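Aromatic amino acid beta-eliminating lyase/threonine aldolase (Exiguobacterium sibiricum, PDB 3LWS) belongs to the beta-eliminating lyase family of pyridoxal-phosphate-dependent enzymes, and holds its cofactor covalently bound to the protein in a two-chain assembly. Local coordinates at residues 124-127 against 128-131; 176-179 against 180-183. All blocks are in the same frame, centred on the assembly; numbering follows the deposited sequence.

Interaction 1 (124-127 against 128-131); sequences LMTL and DEIK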
loop_
_atom_site.group_PDB
_atom_site.type_symbol
_atom_site.label_atom_id
_atom_site.label_comp_id
_atom_site.label_asym_id
_atom_site.label_seq_id
_atom_site.Cartn_x
_atom_site.Cartn_y
_atom_site.Cartn_z
ATOM N N LEU A 124 -11.959 -24.148 -17.925
ATOM C CA LEU A 124 -11.247 -24.624 -16.731
ATOM C C LEU A 124 -10.208 -25.661 -17.145
ATOM O O LEU A 124 -10.381 -26.399 -18.119
ATOM C CB LEU A 124 -12.200 -25.243 -15.706
ATOM C CG LEU A 124 -13.240 -24.371 -15.016
ATOM C CD1 LEU A 124 -14.007 -25.245 -14.032
ATOM C CD2 LEU A 124 -12.589 -23.168 -14.307
HETATM N N MSE A 125 -9.103 -25.687 -16.424
HETATM C CA MSE A 125 -8.141 -26.787 -16.517
HETATM C C MSE A 125 -8.847 -28.072 -16.037
HETATM O O MSE A 125 -9.740 -28.020 -15.201
HETATM C CB MSE A 125 -6.925 -26.488 -15.632
HETATM C CG MSE A 125 -7.235 -26.579 -14.123
HETATM SE SE MSE A 125 -5.689 -26.232 -12.994
HETATM C CE MSE A 125 -5.741 -24.312 -13.190
ATOM N N THR A 126 -8.452 -29.209 -16.573
ATOM C CA THR A 126 -9.083 -30.478 -16.242
ATOM C C THR A 126 -8.241 -31.181 -15.182
ATOM O O THR A 126 -7.073 -30.866 -15.021
ATOM C CB THR A 126 -9.188 -31.364 -17.484
ATOM O OG1 THR A 126 -7.870 -31.754 -17.895
ATOM C CG2 THR A 126 -9.888 -30.650 -18.614
ATOM N N LEU A 127 -8.837 -32.118 -14.452
ATOM C CA LEU A 127 -8.090 -32.926 -13.490
ATOM C C LEU A 127 -6.960 -33.719 -14.160
ATOM O O LEU A 127 -5.863 -33.824 -13.591
ATOM C CB LEU A 127 -9.021 -33.869 -12.733
ATOM C CG LEU A 127 -8.413 -34.829 -11.713
ATOM C CD1 LEU A 127 -7.605 -34.156 -10.669
ATOM C CD2 LEU A 127 -9.522 -35.597 -11.040
ATOM N N ASP A 128 -7.197 -34.241 -15.369
ATOM C CA ASP A 128 -6.126 -34.901 -16.121
ATOM C C ASP A 128 -4.945 -33.985 -16.394
ATOM O O ASP A 128 -3.784 -34.430 -16.315
ATOM C CB ASP A 128 -6.614 -35.460 -17.446
ATOM C CG ASP A 128 -7.485 -36.696 -17.275
ATOM O OD1 ASP A 128 -7.359 -37.395 -16.256
ATOM O OD2 ASP A 128 -8.303 -36.950 -18.170
ATOM N N GLU A 129 -5.222 -32.734 -16.745
ATOM C CA GLU A 129 -4.143 -31.754 -16.970
ATOM C C GLU A 129 -3.316 -31.465 -15.716
ATOM O O GLU A 129 -2.126 -31.290 -15.815
ATOM C CB GLU A 129 -4.697 -30.466 -17.551
ATOM C CG GLU A 129 -5.004 -30.606 -19.031
ATOM C CD GLU A 129 -5.872 -29.509 -19.561
ATOM O OE1 GLU A 129 -6.666 -28.924 -18.798
ATOM O OE2 GLU A 129 -5.793 -29.240 -20.765
ATOM N N ILE A 130 -3.953 -31.432 -14.547
ATOM C CA ILE A 130 -3.244 -31.290 -13.270
ATOM C C ILE A 130 -2.383 -32.541 -13.001
ATOM O O ILE A 130 -1.235 -32.428 -12.656
ATOM C CB ILE A 130 -4.253 -31.079 -12.106
ATOM C CG1 ILE A 130 -4.941 -29.693 -12.214
ATOM C CG2 ILE A 130 -3.596 -31.237 -10.745
ATOM C CD1 ILE A 130 -6.101 -29.541 -11.296
ATOM N N LYS A 131 -2.951 -33.734 -13.158
ATOM C CA LYS A 131 -2.190 -34.980 -12.974
ATOM C C LYS A 131 -1.010 -35.100 -13.944
ATOM O O LYS A 131 -0.068 -35.818 -13.651
ATOM C CB LYS A 131 -3.087 -36.211 -13.113
ATOM C CG LYS A 131 -4.112 -36.403 -11.994
ATOM C CD LYS A 131 -5.162 -37.449 -12.354
ATOM C CE LYS A 131 -6.024 -37.814 -11.166
ATOM N NZ LYS A 131 -7.212 -38.647 -11.528
#
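Glu-129 folds its side chain back across Thr-126, and together the two form a capping box at the start of helix 127-131. Thr-126 is the N-cap. With OG1 lodged between its own backbone N and carbonyl carbon (chi1 67°), the hydroxyl faces the first turn and accepts from Glu-129 N at 3.0 Å. In return, Glu-129 OE1 takes the N-H of Thr-126 at 2.9 Å, on the anti side of the carboxylate and 20° out of its plane. Threonine suits the cap because its short hydroxyl can replace a missing carbonyl; glutamate suits the third helical position because its chain, extended beyond CG, spans the way back. OE2 has its own partner in a salt bridge to Arg-123, which ties the capping carboxylate to the incoming loop.

Behind the box lies an apolar contact. In the selenomethionine Met-125, chi1 (71°) and an extended chi2 set SE on Ile-130 CG1 at 3.6 Å, with Ile-130 CD1 close by; Leu-139 of strand 138-142 touches both side chains. Leu-127 and Ile-130 also pack on Ile-161, so the short helix is joined to helix 155-167. The extended Lys-131 chain crosses Leu-127 and leans on Tyr-164 of that helix, its amine ending at an exposed position; the methylene touching the leucine branch is Lys-131 CE, 3.9 Å from Leu-127 CG.

Interaction 2 (176-179 against 180-183); sequences GARL and FEML
Gly-176, following on from the strand of the central sheet, begins a type I beta turn that leads into helix 179-186, a strand-to-helix connection of the PLP-dependent transferase fold. Glycine suits the place because a side chain here would be crowded by Leu-179 CB. Its carbonyl O accepts from Leu-179 N at 3.0 Å, the bond that closes the turn. Ala-177 follows, with a methyl small enough for this buried corner, where it touches Tyr-201. Ala-177 O lies 2.7 Å from a water oxygen, which is also within hydrogen-bonding distance of Glu-181 OE1; the water can donate to either, but has more acceptors around it than protons. It sits in the plane of the Phe-180 ring, at its edge.

Arg-178 comes next, its chain extended from CG to NE, long enough to carry the guanidinium away from the turn to the cofactor, where NH1 hydrogen-bonds O3 of the modified residue at position 206. Glu-181, bent at chi2 (87°), folds its carboxylate back over the start of the arginine. The meeting is by the aliphatic part, with Arg-178 CG 3.7 Å from Glu-181 OE2, whereas Arg-178 NE stands 5.0 Å from that oxygen. The guanidinium and carboxylate planes are inclined by 38°, and the opposite charges probably attract without pairing directly. OE2 also receives a weak bond from Gly-207 N, beside the cofactor-bearing residue.

Leu-179 O accepts from Met-182 N at 3.0 Å, the donor standing above the carbonyl plane. The branched Leu-179 side chain joins Leu-183 against Ile-193 of helix 190-194, apolar groups suited to this helix-packing face, with Leu-179 CD1 4.0 Å from Leu-183 CD2.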
loop_
_atom_site.group_PDB
_atom_site.type_symbol
_atom_site.label_atom_id
_atom_site.label_comp_id
_atom_site.label_asym_id
_atom_site.label_seq_id
_atom_site.Cartn_x
_atom_site.Cartn_y
_atom_site.Cartn_z
ATOM N N GLY A 176 -8.606 -16.573 -3.774
ATOM C CA GLY A 176 -9.923 -16.365 -3.296
ATOM C C GLY A 176 -10.331 -14.908 -3.301
ATOM O O GLY A 176 -11.069 -14.478 -2.430
ATOM N N ALA A 177 -9.890 -14.160 -4.302
ATOM C CA ALA A 177 -10.395 -12.813 -4.549
ATOM C C ALA A 177 -11.926 -12.794 -4.464
ATOM O O ALA A 177 -12.471 -11.881 -3.902
ATOM C CB ALA A 177 -9.919 -12.293 -5.910
ATOM N N ARG A 178 -12.586 -13.825 -4.991
ATOM C CA ARG A 178 -14.038 -13.933 -4.971
ATOM C C ARG A 178 -14.533 -15.151 -4.179
ATOM O O ARG A 178 -15.552 -15.743 -4.536
ATOM C CB ARG A 178 -14.609 -13.978 -6.393
ATOM C CG ARG A 178 -14.255 -12.751 -7.208
ATOM C CD ARG A 178 -14.683 -12.756 -8.682
ATOM N NE ARG A 178 -14.347 -11.438 -9.202
ATOM C CZ ARG A 178 -13.101 -11.017 -9.445
ATOM N NH1 ARG A 178 -12.051 -11.828 -9.304
ATOM N NH2 ARG A 178 -12.888 -9.765 -9.821
ATOM N N LEU A 179 -13.857 -15.518 -3.096
ATOM C CA LEU A 179 -14.294 -16.714 -2.330
ATOM C C LEU A 179 -15.672 -16.557 -1.676
ATOM O O LEU A 179 -16.476 -17.488 -1.709
ATOM C CB LEU A 179 -13.297 -17.138 -1.253
ATOM C CG LEU A 179 -13.693 -18.350 -0.346
ATOM C CD1 LEU A 179 -13.772 -19.622 -1.080
ATOM C CD2 LEU A 179 -12.674 -18.530 0.756
ATOM N N PHE A 180 -15.951 -15.405 -1.081
ATOM C CA PHE A 180 -17.235 -15.229 -0.379
ATOM C C PHE A 180 -18.394 -15.413 -1.348
ATOM O O PHE A 180 -19.410 -16.030 -0.999
ATOM C CB PHE A 180 -17.291 -13.878 0.328
ATOM C CG PHE A 180 -16.181 -13.706 1.328
ATOM C CD1 PHE A 180 -16.191 -14.442 2.523
ATOM C CD2 PHE A 180 -15.092 -12.902 1.047
ATOM C CE1 PHE A 180 -15.129 -14.361 3.439
ATOM C CE2 PHE A 180 -14.028 -12.801 1.970
ATOM C CZ PHE A 180 -14.065 -13.529 3.172
ATOM N N GLU A 181 -18.178 -14.971 -2.594
ATOM C CA GLU A 181 -19.171 -14.992 -3.618
ATOM C C GLU A 181 -19.544 -16.403 -3.987
ATOM O O GLU A 181 -20.661 -16.621 -4.475
ATOM C CB GLU A 181 -18.701 -14.248 -4.886
ATOM C CG GLU A 181 -18.523 -12.759 -4.728
ATOM C CD GLU A 181 -17.146 -12.339 -4.225
ATOM O OE1 GLU A 181 -16.613 -13.027 -3.335
ATOM O OE2 GLU A 181 -16.615 -11.312 -4.727
HETATM N N MSE A 182 -18.613 -17.339 -3.796
HETATM C CA MSE A 182 -18.789 -18.747 -4.171
HETATM C C MSE A 182 -19.463 -19.627 -3.096
HETATM O O MSE A 182 -19.880 -20.747 -3.389
HETATM C CB MSE A 182 -17.443 -19.379 -4.505
HETATM C CG MSE A 182 -16.816 -18.894 -5.756
HETATM SE SE MSE A 182 -17.936 -19.229 -7.304
HETATM C CE MSE A 182 -18.619 -21.017 -7.049
ATOM N N LEU A 183 -19.543 -19.131 -1.865
ATOM C CA LEU A 183 -20.051 -19.948 -0.763
ATOM C C LEU A 183 -21.541 -20.357 -0.905
ATOM O O LEU A 183 -21.866 -21.497 -0.638
ATOM C CB LEU A 183 -19.707 -19.306 0.599
ATOM C CG LEU A 183 -18.193 -19.089 0.820
ATOM C CD1 LEU A 183 -17.847 -18.581 2.215
ATOM C CD2 LEU A 183 -17.390 -20.327 0.532
HETATM O O HOH W 1 -14.450 -11.162 -2.224
#

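Interactions 1 and 2 are both local contacts where a loop enters a helix, but they lie at different depths of the same fold. Their centres are 21 Å apart and their nearest atoms about 9 Å, so the two do not meet. The centre of 124-131 lies about 22 Å from the centre of the chain, at the surface, whereas that of 176-183 lies only about 7 Å from it. Strands 138-142 and 171-176, neighbours and parallel in the seven-stranded sheet, connect the two regions: interaction 1 packs on the first and interaction 2 follows the second. Interaction 2 reaches the cofactor through Arg-178; interaction 1 caps a peripheral helix that packs on strand 138-142 and helix 155-167.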